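TrwG protein (Bartonella grahamii, PDB 4NHF) probably serves as a VirB8-family membrane component of a type IV secretion machinery, with this chain being its soluble domain. Local coordinates at residues 56-68 / 83-97. Sequence-based numbering, arbitrary orientation.
Sequences RENYDYDTIQLNY and YYKIYDGENARDKVL. With CA (calcium ion), chain G.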
ATOM      1  N   ARG A  56       0.642  -4.200  -9.052  1.00 14.31           N
ATOM      2  CA  ARG A  56       0.749  -4.347 -10.481  1.00 14.57           C
ATOM      3  C   ARG A  56      -0.589  -4.739 -11.164  1.00 14.87           C
ATOM      4  O   ARG A  56      -0.823  -4.332 -12.285  1.00 14.70           O
ATOM      5  CB  ARG A  56       1.864  -5.325 -10.817  1.00 14.43           C
ATOM      6  CG  ARG A  56       1.967  -5.658 -12.288  1.00 15.10           C
ATOM      7  CD  ARG A  56       3.267  -6.385 -12.586  1.00 15.32           C
ATOM      8  NE  ARG A  56       3.334  -6.722 -14.012  1.00 16.11           N
ATOM      9  CZ  ARG A  56       4.420  -6.966 -14.739  1.00 16.35           C
ATOM     10  NH1 ARG A  56       5.648  -6.884 -14.248  1.00 16.28           N
ATOM     11  NH2 ARG A  56       4.263  -7.260 -16.026  1.00 16.84           N
ATOM     12  N   GLU A  57      -1.409  -5.551 -10.511  1.00 14.72           N
ATOM     13  CA  GLU A  57      -2.562  -6.139 -11.170  1.00 15.71           C
ATOM     14  C   GLU A  57      -3.819  -5.341 -10.925  1.00 15.73           C
ATOM     15  O   GLU A  57      -4.784  -5.516 -11.621  1.00 16.48           O
ATOM     16  CB  GLU A  57      -2.740  -7.612 -10.731  1.00 16.08           C
ATOM     17  CG  GLU A  57      -1.576  -8.532 -11.136  1.00 15.87           C
ATOM     18  CD  GLU A  57      -1.406  -8.726 -12.631  1.00 16.89           C
ATOM     19  OE1 GLU A  57      -2.325  -8.476 -13.414  1.00 17.15           O
ATOM     20  OE2 GLU A  57      -0.314  -9.137 -13.034  1.00 18.01           O
ATOM     21  N   ASN A  58      -3.792  -4.434  -9.945  1.00 15.57           N
ATOM     22  CA  ASN A  58      -4.936  -3.538  -9.632  1.00 15.90           C
ATOM     23  C   ASN A  58      -5.123  -2.506 -10.752  1.00 16.53           C
ATOM     24  O   ASN A  58      -4.141  -2.085 -11.342  1.00 16.35           O
ATOM     25  CB  ASN A  58      -4.634  -2.785  -8.324  1.00 15.96           C
ATOM     26  CG  ASN A  58      -5.848  -2.014  -7.779  1.00 16.59           C
ATOM     27  OD1 ASN A  58      -6.941  -2.569  -7.626  1.00 17.43           O
ATOM     28  ND2 ASN A  58      -5.657  -0.765  -7.500  1.00 16.51           N
ATOM     29  N   TYR A  59      -6.363  -2.077 -11.049  1.00 17.08           N
ATOM     30  CA  TYR A  59      -6.548  -0.860 -11.843  1.00 17.92           C
ATOM     31  C   TYR A  59      -7.596  -0.030 -11.142  1.00 18.24           C
ATOM     32  O   TYR A  59      -8.689  -0.544 -10.902  1.00 18.11           O
ATOM     33  CB  TYR A  59      -7.022  -1.118 -13.298  1.00 18.79           C
ATOM     34  CG  TYR A  59      -7.156   0.182 -13.995  1.00 19.64           C
ATOM     35  CD1 TYR A  59      -6.038   0.855 -14.460  1.00 19.68           C
ATOM     36  CD2 TYR A  59      -8.369   0.810 -14.073  1.00 20.73           C
ATOM     37  CE1 TYR A  59      -6.149   2.101 -15.009  1.00 20.84           C
ATOM     38  CE2 TYR A  59      -8.496   2.040 -14.639  1.00 21.76           C
ATOM     39  CZ  TYR A  59      -7.388   2.686 -15.136  1.00 21.66           C
ATOM     40  OH  TYR A  59      -7.564   3.930 -15.737  1.00 22.65           O
ATOM     41  N   ASP A  60      -7.239   1.206 -10.764  1.00 18.74           N
ATOM     42  CA  ASP A  60      -8.161   2.148 -10.129  1.00 20.35           C
ATOM     43  C   ASP A  60      -7.682   3.495 -10.608  1.00 21.03           C
ATOM     44  O   ASP A  60      -6.558   3.877 -10.314  1.00 19.65           O
ATOM     45  CB  ASP A  60      -8.084   2.039  -8.594  1.00 20.85           C
ATOM     46  CG  ASP A  60      -9.150   2.907  -7.856  1.00 22.86           C
ATOM     47  OD1 ASP A  60      -9.639   3.922  -8.438  1.00 22.60           O
ATOM     48  OD2 ASP A  60      -9.430   2.598  -6.642  1.00 23.97           O
ATOM     49  N   TYR A  61      -8.502   4.199 -11.385  1.00 22.29           N
ATOM     50  CA  TYR A  61      -8.125   5.507 -11.913  1.00 23.53           C
ATOM     51  C   TYR A  61      -7.558   6.411 -10.781  1.00 22.54           C
ATOM     52  O   TYR A  61      -6.614   7.183 -10.978  1.00 21.72           O
ATOM     53  CB  TYR A  61      -9.363   6.166 -12.574  1.00 26.98           C
ATOM     54  CG  TYR A  61      -9.059   7.481 -13.244  1.00 30.04           C
ATOM     55  CD1 TYR A  61      -8.315   7.518 -14.423  1.00 32.04           C
ATOM     56  CD2 TYR A  61      -9.458   8.677 -12.677  1.00 32.38           C
ATOM     57  CE1 TYR A  61      -8.000   8.722 -15.032  1.00 34.50           C
ATOM     58  CE2 TYR A  61      -9.138   9.889 -13.264  1.00 34.88           C
ATOM     59  CZ  TYR A  61      -8.396   9.899 -14.443  1.00 35.87           C
ATOM     60  OH  TYR A  61      -8.069  11.096 -15.054  1.00 38.66           O
ATOM     61  N   ASP A  62      -8.139   6.322  -9.589  1.00 21.85           N
ATOM     62  CA  ASP A  62      -7.816   7.262  -8.539  1.00 21.64           C
ATOM     63  C   ASP A  62      -6.423   6.882  -7.922  1.00 20.37           C
ATOM     64  O   ASP A  62      -5.792   7.707  -7.350  1.00 20.23           O
ATOM     65  CB  ASP A  62      -8.859   7.192  -7.441  1.00 22.59           C
ATOM     66  CG  ASP A  62     -10.150   7.890  -7.783  1.00 25.01           C
ATOM     67  OD1 ASP A  62     -10.257   8.475  -8.891  1.00 25.72           O
ATOM     68  OD2 ASP A  62     -11.047   7.890  -6.868  1.00 26.68           O
ATOM     69  N   THR A  63      -5.944   5.666  -8.096  1.00 18.83           N
ATOM     70  CA  THR A  63      -4.654   5.309  -7.530  1.00 18.46           C
ATOM     71  C   THR A  63      -3.617   4.875  -8.580  1.00 18.63           C
ATOM     72  O   THR A  63      -2.622   4.288  -8.237  1.00 17.57           O
ATOM     73  CB  THR A  63      -4.802   4.221  -6.446  1.00 17.80           C
ATOM     74  OG1 THR A  63      -5.237   2.987  -7.013  1.00 17.61           O
ATOM     75  CG2 THR A  63      -5.738   4.625  -5.376  1.00 18.45           C
ATOM     76  N   ILE A  64      -3.841   5.182  -9.855  1.00 19.99           N
ATOM     77  CA  ILE A  64      -2.886   4.798 -10.890  1.00 20.98           C
ATOM     78  C   ILE A  64      -1.485   5.255 -10.567  1.00 21.30           C
ATOM     79  O   ILE A  64      -0.554   4.461 -10.702  1.00 20.69           O
ATOM     80  CB  ILE A  64      -3.177   5.402 -12.264  1.00 23.01           C
ATOM     81  CG1 ILE A  64      -4.479   4.909 -12.804  1.00 23.44           C
ATOM     82  CG2 ILE A  64      -2.073   5.017 -13.247  1.00 23.82           C
ATOM     83  CD1 ILE A  64      -4.863   5.711 -14.004  1.00 24.99           C
ATOM     84  N   GLN A  65      -1.320   6.515 -10.145  1.00 22.07           N
ATOM     85  CA  GLN A  65       0.018   7.061  -9.878  1.00 22.70           C
ATOM     86  C   GLN A  65       0.728   6.211  -8.889  1.00 22.07           C
ATOM     87  O   GLN A  65       1.856   5.802  -9.137  1.00 22.03           O
ATOM     88  CB  GLN A  65       0.006   8.511  -9.337  1.00 23.88           C
ATOM     89  N   LEU A  66       0.093   5.978  -7.743  1.00 21.63           N
ATOM     90  CA  LEU A  66       0.671   5.129  -6.728  1.00 21.42           C
ATOM     91  C   LEU A  66       0.926   3.656  -7.158  1.00 19.03           C
ATOM     92  O   LEU A  66       1.964   3.067  -6.788  1.00 18.06           O
ATOM     93  CB  LEU A  66      -0.227   5.120  -5.520  1.00 23.28           C
ATOM     94  CG  LEU A  66       0.095   4.149  -4.419  1.00 24.56           C
ATOM     95  CD1 LEU A  66       1.348   4.610  -3.716  1.00 26.32           C
ATOM     96  CD2 LEU A  66      -1.080   4.192  -3.445  1.00 27.01           C
ATOM     97  N   ASN A  67      -0.049   3.039  -7.822  1.00 17.02           N
ATOM     98  CA  ASN A  67       0.135   1.651  -8.252  1.00 15.77           C
ATOM     99  C   ASN A  67       1.270   1.516  -9.264  1.00 15.87           C
ATOM    100  O   ASN A  67       2.158   0.648  -9.117  1.00 14.96           O
ATOM    101  CB  ASN A  67      -1.128   1.041  -8.815  1.00 15.48           C
ATOM    102  CG  ASN A  67      -2.250   0.871  -7.801  1.00 15.37           C
ATOM    103  OD1 ASN A  67      -3.446   1.124  -8.161  1.00 15.39           O
ATOM    104  ND2 ASN A  67      -1.917   0.576  -6.551  1.00 14.36           N
ATOM    105  N   TYR A  68       1.277   2.400 -10.247  1.00 16.77           N
ATOM    106  CA  TYR A  68       2.294   2.407 -11.290  1.00 17.93           C
ATOM    107  C   TYR A  68       3.681   2.721 -10.732  1.00 18.67           C
ATOM    108  O   TYR A  68       4.648   1.992 -11.003  1.00 17.70           O
ATOM    109  CB  TYR A  68       1.895   3.426 -12.328  1.00 18.98           C
ATOM    110  CG  TYR A  68       2.745   3.572 -13.576  1.00 19.79           C
ATOM    111  CD1 TYR A  68       2.432   2.867 -14.739  1.00 20.20           C
ATOM    112  CD2 TYR A  68       3.780   4.496 -13.623  1.00 20.72           C
ATOM    113  CE1 TYR A  68       3.161   3.027 -15.889  1.00 21.04           C
ATOM    114  CE2 TYR A  68       4.526   4.660 -14.763  1.00 22.07           C
ATOM    115  CZ  TYR A  68       4.198   3.930 -15.909  1.00 22.31           C
ATOM    116  OH  TYR A  68       4.943   4.090 -17.080  1.00 24.09           O
ATOM    117  N   TYR A  83       6.208  -4.141 -17.891  1.00 20.72           N
ATOM    118  CA  TYR A  83       5.051  -3.538 -17.207  1.00 19.71           C
ATOM    119  C   TYR A  83       4.608  -2.263 -17.919  1.00 21.01           C
ATOM    120  O   TYR A  83       3.420  -2.067 -18.162  1.00 19.82           O
ATOM    121  CB  TYR A  83       5.375  -3.241 -15.723  1.00 18.96           C
ATOM    122  CG  TYR A  83       4.288  -2.437 -15.029  1.00 18.32           C
ATOM    123  CD1 TYR A  83       3.032  -2.981 -14.769  1.00 18.13           C
ATOM    124  CD2 TYR A  83       4.530  -1.150 -14.618  1.00 18.34           C
ATOM    125  CE1 TYR A  83       2.030  -2.236 -14.136  1.00 17.86           C
ATOM    126  CE2 TYR A  83       3.546  -0.374 -14.004  1.00 18.28           C
ATOM    127  CZ  TYR A  83       2.306  -0.921 -13.741  1.00 18.16           C
ATOM    128  OH  TYR A  83       1.361  -0.158 -13.092  1.00 18.51           O
ATOM    129  N   TYR A  84       5.562  -1.409 -18.300  1.00 22.28           N
ATOM    130  CA  TYR A  84       5.188  -0.199 -19.025  1.00 24.56           C
ATOM    131  C   TYR A  84       4.393  -0.410 -20.317  1.00 26.40           C
ATOM    132  O   TYR A  84       3.543   0.412 -20.689  1.00 26.32           O
ATOM    133  CB  TYR A  84       6.418   0.649 -19.345  1.00 25.66           C
ATOM    134  CG  TYR A  84       7.191   1.174 -18.165  1.00 26.09           C
ATOM    135  CD1 TYR A  84       6.595   1.335 -16.922  1.00 25.36           C
ATOM    136  CD2 TYR A  84       8.530   1.560 -18.316  1.00 27.50           C
ATOM    137  CE1 TYR A  84       7.295   1.866 -15.863  1.00 26.06           C
ATOM    138  CE2 TYR A  84       9.232   2.086 -17.258  1.00 28.37           C
ATOM    139  CZ  TYR A  84       8.607   2.227 -16.026  1.00 27.04           C
ATOM    140  OH  TYR A  84       9.287   2.746 -14.969  1.00 27.90           O
ATOM    141  N   LYS A  85       4.670  -1.512 -20.995  1.00 28.22           N
ATOM    142  CA  LYS A  85       3.969  -1.842 -22.214  1.00 29.98           C
ATOM    143  C   LYS A  85       2.481  -1.910 -21.994  1.00 28.71           C
ATOM    144  O   LYS A  85       1.742  -1.522 -22.858  1.00 27.21           O
ATOM    145  CB  LYS A  85       4.503  -3.149 -22.822  1.00 32.68           C
ATOM    146  CG  LYS A  85       5.756  -2.930 -23.636  1.00 36.35           C
ATOM    147  CD  LYS A  85       6.748  -4.081 -23.552  1.00 40.41           C
ATOM    148  CE  LYS A  85       6.247  -5.355 -24.204  1.00 42.62           C
ATOM    149  NZ  LYS A  85       7.371  -6.351 -24.187  1.00 44.72           N
ATOM    150  N   ILE A  86       2.040  -2.355 -20.823  1.00 27.33           N
ATOM    151  CA  ILE A  86       0.591  -2.408 -20.519  1.00 27.43           C
ATOM    152  C   ILE A  86      -0.083  -1.023 -20.523  1.00 28.04           C
ATOM    153  O   ILE A  86      -1.292  -0.853 -20.819  1.00 27.07           O
ATOM    154  CB  ILE A  86       0.392  -3.039 -19.144  1.00 27.29           C
ATOM    155  CG1 ILE A  86       0.875  -4.483 -19.165  1.00 27.44           C
ATOM    156  CG2 ILE A  86      -1.068  -2.941 -18.723  1.00 27.80           C
ATOM    157  CD1 ILE A  86       0.906  -5.101 -17.795  1.00 28.11           C
ATOM    158  N   TYR A  87       0.720  -0.020 -20.191  1.00 28.29           N
ATOM    159  CA  TYR A  87       0.288   1.362 -20.158  1.00 28.97           C
ATOM    160  C   TYR A  87       0.904   2.219 -21.283  1.00 31.52           C
ATOM    161  O   TYR A  87       1.011   3.425 -21.138  1.00 33.32           O
ATOM    162  CB  TYR A  87       0.662   1.938 -18.771  1.00 27.47           C
ATOM    163  CG  TYR A  87      -0.132   1.332 -17.633  1.00 25.78           C
ATOM    164  CD1 TYR A  87       0.259   0.137 -17.032  1.00 25.41           C
ATOM    165  CD2 TYR A  87      -1.265   1.967 -17.140  1.00 26.04           C
ATOM    166  CE1 TYR A  87      -0.488  -0.424 -15.998  1.00 24.53           C
ATOM    167  CE2 TYR A  87      -2.015   1.417 -16.115  1.00 25.48           C
ATOM    168  CZ  TYR A  87      -1.626   0.229 -15.542  1.00 25.17           C
ATOM    169  OH  TYR A  87      -2.363  -0.307 -14.489  1.00 26.27           O
ATOM    170  N   ASP A  88       1.294   1.599 -22.388  1.00 33.61           N
ATOM    171  CA  ASP A  88       1.790   2.314 -23.579  1.00 36.51           C
ATOM    172  C   ASP A  88       0.911   2.042 -24.794  1.00 38.10           C
ATOM    173  O   ASP A  88       0.202   1.043 -24.873  1.00 35.89           O
ATOM    174  CB  ASP A  88       3.203   1.845 -23.960  1.00 37.84           C
ATOM    175  CG  ASP A  88       4.266   2.325 -23.004  1.00 40.15           C
ATOM    176  OD1 ASP A  88       4.036   3.387 -22.372  1.00 42.06           O
ATOM    177  OD2 ASP A  88       5.336   1.635 -22.884  1.00 41.96           O
ATOM    178  N   GLY A  89       1.044   2.893 -25.796  1.00 41.24           N
ATOM    179  CA  GLY A  89       0.345   2.681 -27.050  1.00 44.43           C
ATOM    180  C   GLY A  89      -1.172   2.839 -26.972  1.00 47.06           C
ATOM    181  O   GLY A  89      -1.714   3.401 -26.014  1.00 45.73           O
ATOM    182  N   GLU A  90      -1.838   2.320 -28.007  1.00 51.54           N
ATOM    183  CA  GLU A  90      -3.268   2.527 -28.266  1.00 52.47           C
ATOM    184  C   GLU A  90      -4.173   1.675 -27.374  1.00 51.06           C
ATOM    185  O   GLU A  90      -5.303   2.073 -27.101  1.00 54.94           O
ATOM    186  CB  GLU A  90      -3.590   2.228 -29.747  1.00 53.22           C
ATOM    187  N   ASN A  91      -3.702   0.498 -26.959  1.00 47.75           N
ATOM    188  CA  ASN A  91      -4.424  -0.312 -25.971  1.00 45.13           C
ATOM    189  C   ASN A  91      -3.901  -0.056 -24.560  1.00 40.71           C
ATOM    190  O   ASN A  91      -4.031  -0.920 -23.705  1.00 41.83           O
ATOM    191  CB  ASN A  91      -4.318  -1.816 -26.282  1.00 44.22           C
ATOM    192  N   ALA A  92      -3.290   1.105 -24.320  1.00 38.01           N
ATOM    193  CA  ALA A  92      -2.812   1.442 -22.976  1.00 35.97           C
ATOM    194  C   ALA A  92      -3.964   1.347 -21.968  1.00 33.96           C
ATOM    195  O   ALA A  92      -5.061   1.876 -22.197  1.00 34.50           O
ATOM    196  CB  ALA A  92      -2.180   2.831 -22.948  1.00 36.20           C
ATOM    197  N   ARG A  93      -3.710   0.653 -20.864  1.00 32.37           N
ATOM    198  CA  ARG A  93      -4.765   0.308 -19.905  1.00 30.53           C
ATOM    199  C   ARG A  93      -5.442   1.559 -19.371  1.00 30.40           C
ATOM    200  O   ARG A  93      -6.671   1.631 -19.278  1.00 29.68           O
ATOM    201  CB  ARG A  93      -4.191  -0.514 -18.750  1.00 29.58           C
ATOM    202  CG  ARG A  93      -5.230  -0.880 -17.694  1.00 29.50           C
ATOM    203  CD  ARG A  93      -4.720  -1.979 -16.781  1.00 28.82           C
ATOM    204  NE  ARG A  93      -4.928  -3.307 -17.353  1.00 29.33           N
ATOM    205  CZ  ARG A  93      -4.561  -4.440 -16.761  1.00 31.07           C
ATOM    206  NH1 ARG A  93      -3.941  -4.436 -15.583  1.00 29.42           N
ATOM    207  NH2 ARG A  93      -4.785  -5.589 -17.358  1.00 32.79           N
ATOM    208  N   ASP A  94      -4.639   2.556 -19.020  1.00 29.43           N
ATOM    209  CA  ASP A  94      -5.213   3.779 -18.485  1.00 30.57           C
ATOM    210  C   ASP A  94      -6.044   4.556 -19.522  1.00 32.47           C
ATOM    211  O   ASP A  94      -7.048   5.160 -19.156  1.00 32.82           O
ATOM    212  CB  ASP A  94      -4.131   4.650 -17.855  1.00 31.12           C
ATOM    213  CG  ASP A  94      -3.042   5.012 -18.815  1.00 31.93           C
ATOM    214  OD1 ASP A  94      -2.858   4.314 -19.851  1.00 30.98           O
ATOM    215  OD2 ASP A  94      -2.394   6.033 -18.517  1.00 33.70           O
ATOM    216  N   LYS A  95      -5.657   4.503 -20.804  1.00 33.58           N
ATOM    217  CA  LYS A  95      -6.428   5.148 -21.883  1.00 35.99           C
ATOM    218  C   LYS A  95      -7.697   4.362 -22.198  1.00 36.54           C
ATOM    219  O   LYS A  95      -8.759   4.943 -22.328  1.00 38.15           O
ATOM    220  CB  LYS A  95      -5.579   5.319 -23.164  1.00 36.80           C
ATOM    221  N   VAL A  96      -7.584   3.037 -22.292  1.00 36.99           N
ATOM    222  CA  VAL A  96      -8.737   2.189 -22.580  1.00 37.67           C
ATOM    223  C   VAL A  96      -9.771   2.215 -21.440  1.00 35.50           C
ATOM    224  O   VAL A  96     -10.922   2.483 -21.682  1.00 37.80           O
ATOM    225  CB  VAL A  96      -8.331   0.737 -22.914  1.00 38.41           C
ATOM    226  CG1 VAL A  96      -9.565  -0.137 -23.098  1.00 39.28           C
ATOM    227  CG2 VAL A  96      -7.495   0.689 -24.196  1.00 40.22           C
ATOM    228  N   LEU A  97      -9.367   1.949 -20.211  1.00 32.74           N
ATOM    229  CA  LEU A  97     -10.316   1.916 -19.075  1.00 30.96           C
ATOM    230  C   LEU A  97     -10.626   3.264 -18.454  1.00 30.41           C
ATOM    231  O   LEU A  97     -11.618   3.401 -17.787  1.00 29.41           O
ATOM    232  CB  LEU A  97      -9.789   1.006 -17.967  1.00 29.18           C
ATOM    233  CG  LEU A  97      -9.525  -0.451 -18.322  1.00 28.87           C
ATOM    234  CD1 LEU A  97      -9.203  -1.215 -17.076  1.00 28.34           C
ATOM    235  CD2 LEU A  97     -10.710  -1.113 -19.020  1.00 30.67           C
TER
HETATM  236 CA    CA G 301     -12.053   6.229  -5.473  1.00 31.92          CA
HETATM  237  O   HOH W   1      -0.662  -1.126 -11.940  1.00 14.57           O
HETATM  238  O   HOH W   2      -2.791  -2.614 -13.809  1.00 26.77           O
HETATM  239  O   HOH W   3      -4.687  -6.844 -13.810  1.00 20.82           O
HETATM  240  O   HOH W   4      -9.924   4.796  -5.224  1.00 22.02           O
HETATM  241  O   HOH W   5     -11.667   4.771  -7.287  1.00 18.77           O
HETATM  242  O   HOH W   6       3.880   3.351 -19.441  1.00 28.16           O
HETATM  243  O   HOH W   7     -13.518   7.965  -4.851  1.00 28.11           O
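Y68 meets Y83, Y84 and Y87 in an aromatic cluster between the helices of this VirB8-type, NTF2-like domain. The edge of the Y68 ring points at the face of Y87 in a T-shaped pair, planes 80° apart, and R93 CB covers the opposite Y87 face. Against Y83 the Y68 ring lies obliquely, Y68 CD1 being 3.5 Å from Y83 CE2. With CG anti to the backbone N (chi1 -176°), Y68 extends far enough to bring its OH to 3.2 Å from Y84 CD1. The R56 chain, extended from CG to NE, runs past Y83, and Y83 CB sits over the centre of one face of the R56 guanidinium, while R56 NH1 is hydrogen-bonded to Y52 OH. Farther along, Y59 packs against R93, D94 and L97: L97 CD1 makes a CH-pi contact over one ring face, and Y87 OH lies at the ring edge. One water accepts from R93 NH1 (2.8 Å) and lies within bonding distance of R56 O and N58 O. Within 56-68, N58 ND2 and T63 OG1 donate to N67 OD1 from opposite faces of its amide plane. The same loop carries a calcium site shared with the second subunit, where D62 OD2 binds the calcium ion at 2.4 Å.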